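Local coordinates for sugar ABC transporter substrate-binding protein (Treponema pallidum subsp. pallidum, PDB 5U2P) that probably binds a small ligand, perhaps a sugar, in the periplasm as the substrate-binding component of an ABC transporter, though its true ligand is not established, at residues Arg33-His42 with Pro86-His97; Leu131-Ile139 with Phe337-Phe347. All coordinates share one frame; numbering follows the deposited sequence.

Contact 1 of 2, residues Arg33-His42 with Pro86-His97; sequences RLSVLIREKH and PDVVEVSLPSLH
Glu90 stretches out fully, its CG anti to the backbone N (chi1 180°) and the chain straight beyond it, and this carries its carboxylate across to Arg39, at the end of the neighbouring strand, and to His42 in the 3-10 turn after it. The two strands behind this grip, 33-39 and 88-92, run parallel in the mixed sheet of one lobe of a periplasmic binding protein fold, with strand 61-67 on the other edge of 33-39. Their ladder is short: Val88 N donates to Ser35 O, Leu37 N to Val88 O and Glu90 N to Leu37 O, the last at 2.9 Å. On one face of the sheet Val36 and Val88 lie side by side, pointing the same way, and Val88 touches Ala321 of helix 318-329. On the other, Leu37 CB packs against Pro86 CG at 3.7 Å, with Val89 CG1 also against Leu37 CB; Pro86 and Val89 touch helix 72-81.

At the start of the ladder Ser35 and Asp87 hold each other. Asp87 N donates to Ser35 OG, while Ser35 N reaches Asp87 OD2 at 3.0 Å from above the carboxylate plane. The same OD2 forms a salt bridge with Arg317, which probably stabilises the buried charge.

At the far end the Glu90 oxygens divide their partners. Arg39 N meets Glu90 OE1 nearly head-on, 2.8 Å away, extending the ladder through a side chain. OE2 accepts from Gln307 NE2, and Arg39 NE, its guanidinium turned 69° from the carboxylate, makes a long salt bridge to the same OE2. The His42 ring, tilted 38° to the carboxylate, brings its edge to this group, and His42 ND1 donates to Glu90 OE2 in a very short hydrogen bond of 2.5 Å.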
loop_
_atom_site.group_PDB
_atom_site.type_symbol
_atom_site.label_atom_id
_atom_site.label_comp_id
_atom_site.label_asym_id
_atom_site.label_seq_id
_atom_site.Cartn_x
_atom_site.Cartn_y
_atom_site.Cartn_z
ATOM N N ARG A 33 3.789 -28.942 19.921
ATOM C CA ARG A 33 3.959 -27.621 20.497
ATOM C C ARG A 33 4.432 -26.667 19.405
ATOM O O ARG A 33 5.087 -27.082 18.440
ATOM C CB ARG A 33 4.961 -27.652 21.652
ATOM C CG ARG A 33 4.572 -28.582 22.791
ATOM C CD ARG A 33 5.760 -28.870 23.703
ATOM N NE ARG A 33 6.360 -27.644 24.226
ATOM C CZ ARG A 33 7.468 -27.601 24.961
ATOM N NH1 ARG A 33 8.113 -28.720 25.268
ATOM N NH2 ARG A 33 7.934 -26.434 25.389
ATOM N N LEU A 34 4.059 -25.402 19.563
ATOM C CA LEU A 34 4.532 -24.321 18.702
ATOM C C LEU A 34 4.762 -23.067 19.528
ATOM O O LEU A 34 3.918 -22.682 20.336
ATOM C CB LEU A 34 3.529 -24.010 17.596
ATOM C CG LEU A 34 3.709 -24.573 16.188
ATOM C CD1 LEU A 34 2.754 -23.845 15.258
ATOM C CD2 LEU A 34 5.140 -24.452 15.671
ATOM N N SER A 35 5.905 -22.426 19.322
ATOM C CA SER A 35 6.188 -21.162 19.957
ATOM C C SER A 35 6.044 -20.049 18.924
ATOM O O SER A 35 6.366 -20.228 17.749
ATOM C CB SER A 35 7.596 -21.155 20.566
ATOM O OG SER A 35 8.569 -21.448 19.588
ATOM N N VAL A 36 5.571 -18.906 19.399
ATOM C CA VAL A 36 5.320 -17.744 18.567
ATOM C C VAL A 36 5.889 -16.480 19.202
ATOM O O VAL A 36 5.828 -16.299 20.415
ATOM C CB VAL A 36 3.805 -17.571 18.325
ATOM C CG1 VAL A 36 3.534 -16.389 17.422
ATOM C CG2 VAL A 36 3.232 -18.840 17.730
ATOM N N LEU A 37 6.454 -15.617 18.367
ATOM C CA LEU A 37 6.882 -14.281 18.779
ATOM C C LEU A 37 6.052 -13.258 18.017
ATOM O O LEU A 37 5.948 -13.331 16.794
ATOM C CB LEU A 37 8.365 -14.052 18.476
ATOM C CG LEU A 37 9.050 -12.884 19.173
ATOM C CD1 LEU A 37 9.371 -13.241 20.614
ATOM C CD2 LEU A 37 10.305 -12.477 18.406
ATOM N N ILE A 38 5.482 -12.299 18.724
ATOM C CA ILE A 38 4.622 -11.297 18.093
ATOM C C ILE A 38 4.742 -9.935 18.777
ATOM O O ILE A 38 5.168 -9.844 19.927
ATOM C CB ILE A 38 3.152 -11.749 18.126
ATOM C CG1 ILE A 38 2.290 -10.855 17.227
ATOM C CG2 ILE A 38 2.636 -11.774 19.569
ATOM C CD1 ILE A 38 0.840 -11.242 17.190
ATOM N N ARG A 39 4.386 -8.875 18.057
ATOM C CA ARG A 39 4.344 -7.534 18.629
ATOM C C ARG A 39 3.179 -7.427 19.597
ATOM O O ARG A 39 2.081 -7.907 19.321
ATOM C CB ARG A 39 4.208 -6.466 17.535
ATOM C CG ARG A 39 5.474 -6.204 16.720
ATOM C CD ARG A 39 5.233 -5.125 15.671
ATOM N NE ARG A 39 6.219 -5.148 14.588
ATOM C CZ ARG A 39 7.222 -4.283 14.438
ATOM N NH1 ARG A 39 7.413 -3.291 15.301
ATOM N NH2 ARG A 39 8.045 -4.412 13.405
ATOM N N GLU A 40 3.436 -6.794 20.731
ATOM C CA GLU A 40 2.432 -6.595 21.766
ATOM C C GLU A 40 1.115 -6.071 21.188
ATOM O O GLU A 40 0.066 -6.690 21.360
ATOM C CB GLU A 40 2.981 -5.626 22.819
ATOM C CG GLU A 40 2.055 -5.341 23.986
ATOM C CD GLU A 40 2.670 -4.368 24.976
ATOM O OE1 GLU A 40 3.539 -3.570 24.565
ATOM O OE2 GLU A 40 2.288 -4.405 26.164
ATOM N N LYS A 41 1.178 -4.957 20.463
ATOM C CA LYS A 41 -0.039 -4.306 19.966
ATOM C C LYS A 41 -0.664 -5.049 18.795
ATOM O O LYS A 41 -1.754 -4.705 18.357
ATOM C CB LYS A 41 0.248 -2.862 19.546
ATOM C CG LYS A 41 0.648 -1.936 20.689
ATOM C CD LYS A 41 0.782 -0.494 20.210
ATOM C CE LYS A 41 1.025 0.466 21.364
ATOM N NZ LYS A 41 2.367 0.260 21.973
ATOM N N HIS A 42 0.021 -6.065 18.288
ATOM C CA HIS A 42 -0.507 -6.841 17.172
ATOM C C HIS A 42 -1.084 -8.175 17.644
ATOM O O HIS A 42 -1.638 -8.930 16.843
ATOM C CB HIS A 42 0.585 -7.072 16.122
ATOM C CG HIS A 42 0.960 -5.833 15.368
ATOM N ND1 HIS A 42 2.031 -5.781 14.502
ATOM C CD2 HIS A 42 0.408 -4.596 15.357
ATOM C CE1 HIS A 42 2.119 -4.568 13.984
ATOM N NE2 HIS A 42 1.146 -3.829 14.487
ATOM N N PRO A 86 11.560 -18.067 18.389
ATOM C CA PRO A 86 10.418 -18.997 18.329
ATOM C C PRO A 86 10.173 -19.598 16.940
ATOM O O PRO A 86 10.742 -19.142 15.955
ATOM C CB PRO A 86 9.248 -18.118 18.771
ATOM C CG PRO A 86 9.874 -17.201 19.740
ATOM C CD PRO A 86 11.181 -16.823 19.085
ATOM N N ASP A 87 9.329 -20.626 16.876
ATOM C CA ASP A 87 9.099 -21.356 15.626
ATOM C C ASP A 87 8.415 -20.480 14.561
ATOM O O ASP A 87 8.692 -20.605 13.364
ATOM C CB ASP A 87 8.236 -22.600 15.866
ATOM C CG ASP A 87 8.763 -23.502 16.975
ATOM O OD1 ASP A 87 9.979 -23.766 17.040
ATOM O OD2 ASP A 87 7.930 -23.977 17.777
ATOM N N VAL A 88 7.484 -19.647 15.011
ATOM C CA VAL A 88 6.753 -18.716 14.160
ATOM C C VAL A 88 6.991 -17.303 14.675
ATOM O O VAL A 88 6.871 -17.062 15.873
ATOM C CB VAL A 88 5.251 -19.034 14.136
ATOM C CG1 VAL A 88 4.469 -17.967 13.362
ATOM C CG2 VAL A 88 5.051 -20.406 13.529
ATOM N N VAL A 89 7.348 -16.382 13.777
ATOM C CA VAL A 89 7.647 -15.009 14.180
ATOM C C VAL A 89 6.907 -14.022 13.290
ATOM O O VAL A 89 6.800 -14.208 12.069
ATOM C CB VAL A 89 9.182 -14.732 14.181
ATOM C CG1 VAL A 89 9.866 -15.648 15.175
ATOM C CG2 VAL A 89 9.796 -14.902 12.788
ATOM N N GLU A 90 6.381 -12.969 13.908
ATOM C CA GLU A 90 5.811 -11.860 13.165
ATOM C C GLU A 90 6.910 -11.121 12.397
ATOM O O GLU A 90 8.000 -10.890 12.924
ATOM C CB GLU A 90 5.064 -10.883 14.094
ATOM C CG GLU A 90 4.474 -9.728 13.311
ATOM C CD GLU A 90 3.778 -8.684 14.151
ATOM O OE1 GLU A 90 3.614 -8.886 15.367
ATOM O OE2 GLU A 90 3.386 -7.649 13.569
ATOM N N VAL A 91 6.622 -10.775 11.147
ATOM C CA VAL A 91 7.544 -10.001 10.331
ATOM C C VAL A 91 6.801 -8.882 9.635
ATOM O O VAL A 91 5.602 -8.954 9.418
ATOM C CB VAL A 91 8.267 -10.872 9.264
ATOM C CG1 VAL A 91 9.169 -11.915 9.942
ATOM C CG2 VAL A 91 7.260 -11.544 8.338
ATOM N N SER A 92 7.548 -7.835 9.294
ATOM C CA SER A 92 7.044 -6.741 8.487
ATOM C C SER A 92 7.341 -6.993 7.014
ATOM O O SER A 92 8.501 -7.086 6.602
ATOM C CB SER A 92 7.669 -5.416 8.932
ATOM O OG SER A 92 7.211 -5.053 10.229
ATOM N N LEU A 93 6.277 -7.124 6.239
ATOM C CA LEU A 93 6.366 -7.279 4.796
ATOM C C LEU A 93 6.326 -5.887 4.179
ATOM O O LEU A 93 5.750 -4.984 4.773
ATOM C CB LEU A 93 5.210 -8.143 4.278
ATOM C CG LEU A 93 5.255 -9.579 4.829
ATOM C CD1 LEU A 93 3.912 -10.287 4.651
ATOM C CD2 LEU A 93 6.373 -10.391 4.182
ATOM N N PRO A 94 6.933 -5.706 2.989
ATOM C CA PRO A 94 7.639 -6.744 2.227
ATOM C C PRO A 94 9.118 -6.890 2.580
ATOM O O PRO A 94 9.744 -7.878 2.181
ATOM C CB PRO A 94 7.477 -6.272 0.779
ATOM C CG PRO A 94 7.409 -4.778 0.882
ATOM C CD PRO A 94 6.725 -4.478 2.199
ATOM N N SER A 95 9.684 -5.945 3.321
ATOM C CA SER A 95 11.145 -5.871 3.404
ATOM C C SER A 95 11.795 -6.666 4.545
ATOM O O SER A 95 13.014 -6.783 4.594
ATOM C CB SER A 95 11.570 -4.406 3.490
ATOM O OG SER A 95 11.330 -3.753 2.247
ATOM N N LEU A 96 10.992 -7.232 5.434
ATOM C CA LEU A 96 11.462 -8.125 6.502
ATOM C C LEU A 96 12.529 -7.514 7.410
ATOM O O LEU A 96 13.445 -8.212 7.847
ATOM C CB LEU A 96 12.000 -9.434 5.918
ATOM C CG LEU A 96 11.080 -10.166 4.952
ATOM C CD1 LEU A 96 11.787 -11.356 4.391
ATOM C CD2 LEU A 96 9.795 -10.606 5.634
ATOM N N HIS A 97 12.395 -6.226 7.715
ATOM C CA HIS A 97 13.376 -5.542 8.558
ATOM C C HIS A 97 14.809 -5.726 8.028
ATOM O O HIS A 97 15.748 -5.801 8.817
ATOM C CB HIS A 97 13.322 -6.067 10.005
ATOM C CG HIS A 97 11.940 -6.265 10.563
ATOM N ND1 HIS A 97 11.303 -7.493 10.565
ATOM C CD2 HIS A 97 11.102 -5.411 11.199
ATOM C CE1 HIS A 97 10.126 -7.377 11.153
ATOM N NE2 HIS A 97 9.978 -6.124 11.549
#

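Contact 2 of 2, residues Leu131-Ile139 with Phe337-Phe347; sequences LPLNCAVSI and FFEEHKGLPAF. With EDO (1,2-ethanediol), chain E.
Asn134 plugs its side-chain amide into the bend of the loop after helix 331-337, where three hydrogen bonds hold it. With its CG anti to the carbonyl carbon (chi1 -60°), the amide reaches His341 on one side and two backbone carbonyls on the other. His341 NE2 donates to Asn134 OD1 at 2.9 Å, with the oxygen close to the ring plane. Asn134 ND2 in turn gives to Leu344 O, also at 2.9 Å, and to Lys342 O at 3.1 Å, which together fix the rotation of the amide. Phe337 CZ lies over one face of the imidazole, offset toward its rim, which helps to hold the ring.

Packing is close on the buried side. Ala346 CB sits 3.3 Å from Pro132 O, and Phe338 CZ approaches Leu133 O to 3.2 Å. Cys135 SG rests on Leu344 CB at 3.7 Å, while Leu344 CD1 meets Ile139 CG1. The side holding exposed Lys342 and Gly343 is looser and wet: one water donates to Lys342 O and weakly to Asn134 OD1, and a second joins Ala136 O to Leu344 N. Ethanediol, probably from the crystallisation liquor, lies beyond at Ser138.

The segment 131-139 runs from one lobe's sheet to the other's, as hinge crossings do in periplasmic binding proteins. Strand 131-132 pairs with 307-311, and Val137 and Ser138 form a classic beta bulge opposite Ser303 where strand 138-145 begins. The segment 337-347 starts on the last residue of helix 331-337 and continues as a loop; Phe337 also packs on helix 45-58, and Phe347 joins Leu131 against Ala329 of helix 318-329.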
loop_
_atom_site.group_PDB
_atom_site.type_symbol
_atom_site.label_atom_id
_atom_site.label_comp_id
_atom_site.label_asym_id
_atom_site.label_seq_id
_atom_site.Cartn_x
_atom_site.Cartn_y
_atom_site.Cartn_z
ATOM N N LEU A 131 3.006 -15.826 5.872
ATOM C CA LEU A 131 1.560 -15.730 5.720
ATOM C C LEU A 131 1.096 -14.331 6.146
ATOM O O LEU A 131 1.225 -13.968 7.312
ATOM C CB LEU A 131 0.870 -16.791 6.546
ATOM C CG LEU A 131 -0.675 -16.819 6.464
ATOM C CD1 LEU A 131 -1.157 -18.251 6.571
ATOM C CD2 LEU A 131 -1.286 -15.962 7.547
ATOM N N PRO A 132 0.554 -13.546 5.206
ATOM C CA PRO A 132 0.155 -12.173 5.511
ATOM C C PRO A 132 -1.185 -12.090 6.201
ATOM O O PRO A 132 -2.035 -12.938 5.948
ATOM C CB PRO A 132 0.074 -11.526 4.136
ATOM C CG PRO A 132 -0.297 -12.628 3.254
ATOM C CD PRO A 132 0.326 -13.864 3.786
ATOM N N LEU A 133 -1.351 -11.086 7.057
ATOM C CA LEU A 133 -2.616 -10.856 7.755
ATOM C C LEU A 133 -3.582 -9.947 6.993
ATOM O O LEU A 133 -4.766 -9.863 7.345
ATOM C CB LEU A 133 -2.329 -10.259 9.126
ATOM C CG LEU A 133 -1.380 -11.083 9.990
ATOM C CD1 LEU A 133 -1.216 -10.428 11.354
ATOM C CD2 LEU A 133 -1.844 -12.531 10.121
ATOM N N ASN A 134 -3.074 -9.273 5.960
ATOM C CA ASN A 134 -3.850 -8.409 5.061
ATOM C C ASN A 134 -3.203 -8.437 3.679
ATOM O O ASN A 134 -1.994 -8.674 3.593
ATOM C CB ASN A 134 -3.885 -6.952 5.560
ATOM C CG ASN A 134 -4.512 -6.805 6.943
ATOM O OD1 ASN A 134 -3.825 -6.796 7.961
ATOM N ND2 ASN A 134 -5.835 -6.649 6.971
ATOM N N CYS A 135 -3.943 -8.141 2.606
ATOM C CA CYS A 135 -3.315 -8.084 1.294
ATOM C C CYS A 135 -2.575 -6.763 1.087
ATOM O O CYS A 135 -1.570 -6.702 0.364
ATOM C CB CYS A 135 -4.334 -8.302 0.164
ATOM S SG CYS A 135 -5.615 -6.981 -0.054
ATOM N N ALA A 136 -3.043 -5.720 1.766
ATOM C CA ALA A 136 -2.526 -4.373 1.583
ATOM C C ALA A 136 -2.993 -3.507 2.722
ATOM O O ALA A 136 -4.045 -3.772 3.309
ATOM C CB ALA A 136 -2.980 -3.799 0.250
ATOM N N VAL A 137 -2.200 -2.490 3.048
ATOM C CA VAL A 137 -2.569 -1.486 4.046
ATOM C C VAL A 137 -3.479 -0.413 3.440
ATOM O O VAL A 137 -4.458 0.045 4.053
ATOM C CB VAL A 137 -1.318 -0.799 4.645
ATOM C CG1 VAL A 137 -1.725 0.351 5.563
ATOM C CG2 VAL A 137 -0.488 -1.813 5.411
ATOM N N SER A 138 -3.116 -0.013 2.235
ATOM C CA SER A 138 -3.687 1.128 1.546
ATOM C C SER A 138 -3.697 0.864 0.042
ATOM O O SER A 138 -2.719 0.340 -0.500
ATOM C CB SER A 138 -2.865 2.379 1.867
ATOM O OG SER A 138 -3.336 3.478 1.131
ATOM N N ILE A 139 -4.810 1.170 -0.620
ATOM C CA ILE A 139 -4.906 1.140 -2.077
ATOM C C ILE A 139 -5.102 2.572 -2.576
ATOM O O ILE A 139 -5.965 3.276 -2.074
ATOM C CB ILE A 139 -6.077 0.256 -2.547
ATOM C CG1 ILE A 139 -5.866 -1.188 -2.071
ATOM C CG2 ILE A 139 -6.256 0.324 -4.046
ATOM C CD1 ILE A 139 -4.780 -1.937 -2.754
ATOM N N PHE A 337 -11.087 -15.017 11.827
ATOM C CA PHE A 337 -10.130 -13.956 12.082
ATOM C C PHE A 337 -10.659 -12.571 11.718
ATOM O O PHE A 337 -10.454 -11.604 12.455
ATOM C CB PHE A 337 -8.841 -14.287 11.304
ATOM C CG PHE A 337 -7.702 -13.330 11.532
ATOM C CD1 PHE A 337 -7.283 -13.013 12.808
ATOM C CD2 PHE A 337 -7.011 -12.792 10.453
ATOM C CE1 PHE A 337 -6.221 -12.157 13.012
ATOM C CE2 PHE A 337 -5.944 -11.922 10.650
ATOM C CZ PHE A 337 -5.548 -11.608 11.930
ATOM N N PHE A 338 -11.317 -12.459 10.566
ATOM C CA PHE A 338 -11.744 -11.165 10.073
ATOM C C PHE A 338 -13.095 -10.726 10.633
ATOM O O PHE A 338 -13.626 -9.691 10.223
ATOM C CB PHE A 338 -11.766 -11.164 8.546
ATOM C CG PHE A 338 -10.433 -10.764 7.950
ATOM C CD1 PHE A 338 -9.462 -11.714 7.688
ATOM C CD2 PHE A 338 -10.126 -9.432 7.753
ATOM C CE1 PHE A 338 -8.223 -11.339 7.187
ATOM C CE2 PHE A 338 -8.886 -9.047 7.257
ATOM C CZ PHE A 338 -7.934 -10.009 6.972
ATOM N N GLU A 339 -13.631 -11.490 11.581
ATOM C CA GLU A 339 -14.736 -10.983 12.399
ATOM C C GLU A 339 -14.188 -9.982 13.423
ATOM O O GLU A 339 -14.936 -9.189 13.988
ATOM C CB GLU A 339 -15.473 -12.129 13.089
ATOM C CG GLU A 339 -16.308 -12.954 12.122
ATOM C CD GLU A 339 -16.986 -14.131 12.789
ATOM O OE1 GLU A 339 -16.863 -14.261 14.025
ATOM O OE2 GLU A 339 -17.641 -14.924 12.079
ATOM N N GLU A 340 -12.872 -10.017 13.628
ATOM C CA GLU A 340 -12.178 -9.129 14.554
ATOM C C GLU A 340 -11.119 -8.265 13.875
ATOM O O GLU A 340 -10.971 -7.084 14.168
ATOM C CB GLU A 340 -11.515 -9.955 15.652
ATOM C CG GLU A 340 -12.470 -10.867 16.387
ATOM C CD GLU A 340 -11.956 -11.249 17.757
ATOM O OE1 GLU A 340 -11.443 -12.378 17.903
ATOM O OE2 GLU A 340 -12.063 -10.416 18.683
ATOM N N HIS A 341 -10.356 -8.866 12.975
ATOM C CA HIS A 341 -9.233 -8.170 12.375
ATOM C C HIS A 341 -9.717 -7.170 11.339
ATOM O O HIS A 341 -10.551 -7.499 10.496
ATOM C CB HIS A 341 -8.272 -9.184 11.746
ATOM C CG HIS A 341 -6.966 -8.591 11.316
ATOM N ND1 HIS A 341 -6.038 -8.109 12.210
ATOM C CD2 HIS A 341 -6.438 -8.400 10.083
ATOM C CE1 HIS A 341 -4.994 -7.639 11.550
ATOM N NE2 HIS A 341 -5.211 -7.807 10.257
ATOM N N LYS A 342 -9.190 -5.949 11.416
ATOM C CA LYS A 342 -9.548 -4.870 10.515
ATOM C C LYS A 342 -8.681 -4.883 9.265
ATOM O O LYS A 342 -7.559 -5.428 9.259
ATOM C CB LYS A 342 -9.403 -3.522 11.227
ATOM C CG LYS A 342 -10.139 -3.448 12.557
ATOM C CD LYS A 342 -9.901 -2.102 13.238
ATOM C CE LYS A 342 -10.715 -1.960 14.527
ATOM N NZ LYS A 342 -10.443 -0.669 15.234
ATOM N N GLY A 343 -9.205 -4.280 8.208
ATOM C CA GLY A 343 -8.430 -4.071 7.000
ATOM C C GLY A 343 -8.865 -5.004 5.895
ATOM O O GLY A 343 -9.826 -5.770 6.040
ATOM N N LEU A 344 -8.167 -4.909 4.772
ATOM C CA LEU A 344 -8.476 -5.705 3.605
ATOM C C LEU A 344 -8.055 -7.160 3.841
ATOM O O LEU A 344 -7.036 -7.420 4.485
ATOM C CB LEU A 344 -7.786 -5.112 2.365
ATOM C CG LEU A 344 -8.325 -3.735 1.933
ATOM C CD1 LEU A 344 -7.414 -3.130 0.870
ATOM C CD2 LEU A 344 -9.746 -3.839 1.416
ATOM N N PRO A 345 -8.843 -8.117 3.326
ATOM C CA PRO A 345 -8.502 -9.525 3.534
ATOM C C PRO A 345 -7.188 -9.909 2.857
ATOM O O PRO A 345 -6.736 -9.245 1.916
ATOM C CB PRO A 345 -9.686 -10.273 2.902
ATOM C CG PRO A 345 -10.191 -9.346 1.853
ATOM C CD PRO A 345 -10.018 -7.967 2.442
ATOM N N ALA A 346 -6.590 -10.992 3.328
ATOM C CA ALA A 346 -5.351 -11.508 2.733
ATOM C C ALA A 346 -5.656 -12.577 1.692
ATOM O O ALA A 346 -4.914 -12.755 0.718
ATOM C CB ALA A 346 -4.451 -12.077 3.808
ATOM N N PHE A 347 -6.758 -13.285 1.918
ATOM C CA PHE A 347 -7.163 -14.408 1.087
ATOM C C PHE A 347 -8.497 -14.193 0.362
ATOM O O PHE A 347 -9.376 -13.447 0.807
ATOM C CB PHE A 347 -7.250 -15.686 1.939
ATOM C CG PHE A 347 -5.912 -16.194 2.420
ATOM C CD1 PHE A 347 -5.212 -17.145 1.694
ATOM C CD2 PHE A 347 -5.358 -15.714 3.598
ATOM C CE1 PHE A 347 -3.985 -17.604 2.132
ATOM C CE2 PHE A 347 -4.135 -16.167 4.041
ATOM C CZ PHE A 347 -3.443 -17.118 3.305
HETATM C C1 EDO E . 0.166 4.409 0.342
HETATM O O1 EDO E . -1.115 4.490 -0.280
HETATM C C2 EDO E . 1.308 4.699 -0.618
HETATM O O2 EDO E . 0.943 5.429 -1.788
HETATM O O HOH W 1 -4.826 -4.032 9.767
HETATM O O HOH W 2 -5.897 -3.508 5.304
#

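Contacts 1 and 2 show one sheet serving both the core of a lobe and the passage out of it. Their centres are about 16 Å apart, and they come in series along the chain. Both reach the same five-stranded sheet, in which strand 307-311 lies between 88-92 and 131-132; its residue Gln307 bonds to Glu90 in contact 1 and, through its backbone, to Leu133 in contact 2. They also touch directly, Leu93 CD1 packing 4.1 Å from Pro132 CB. The centre of contact 1 lies about 20 Å from the chain centre and that of contact 2 about 12 Å, consistent with the latter's place at the crossing between lobes.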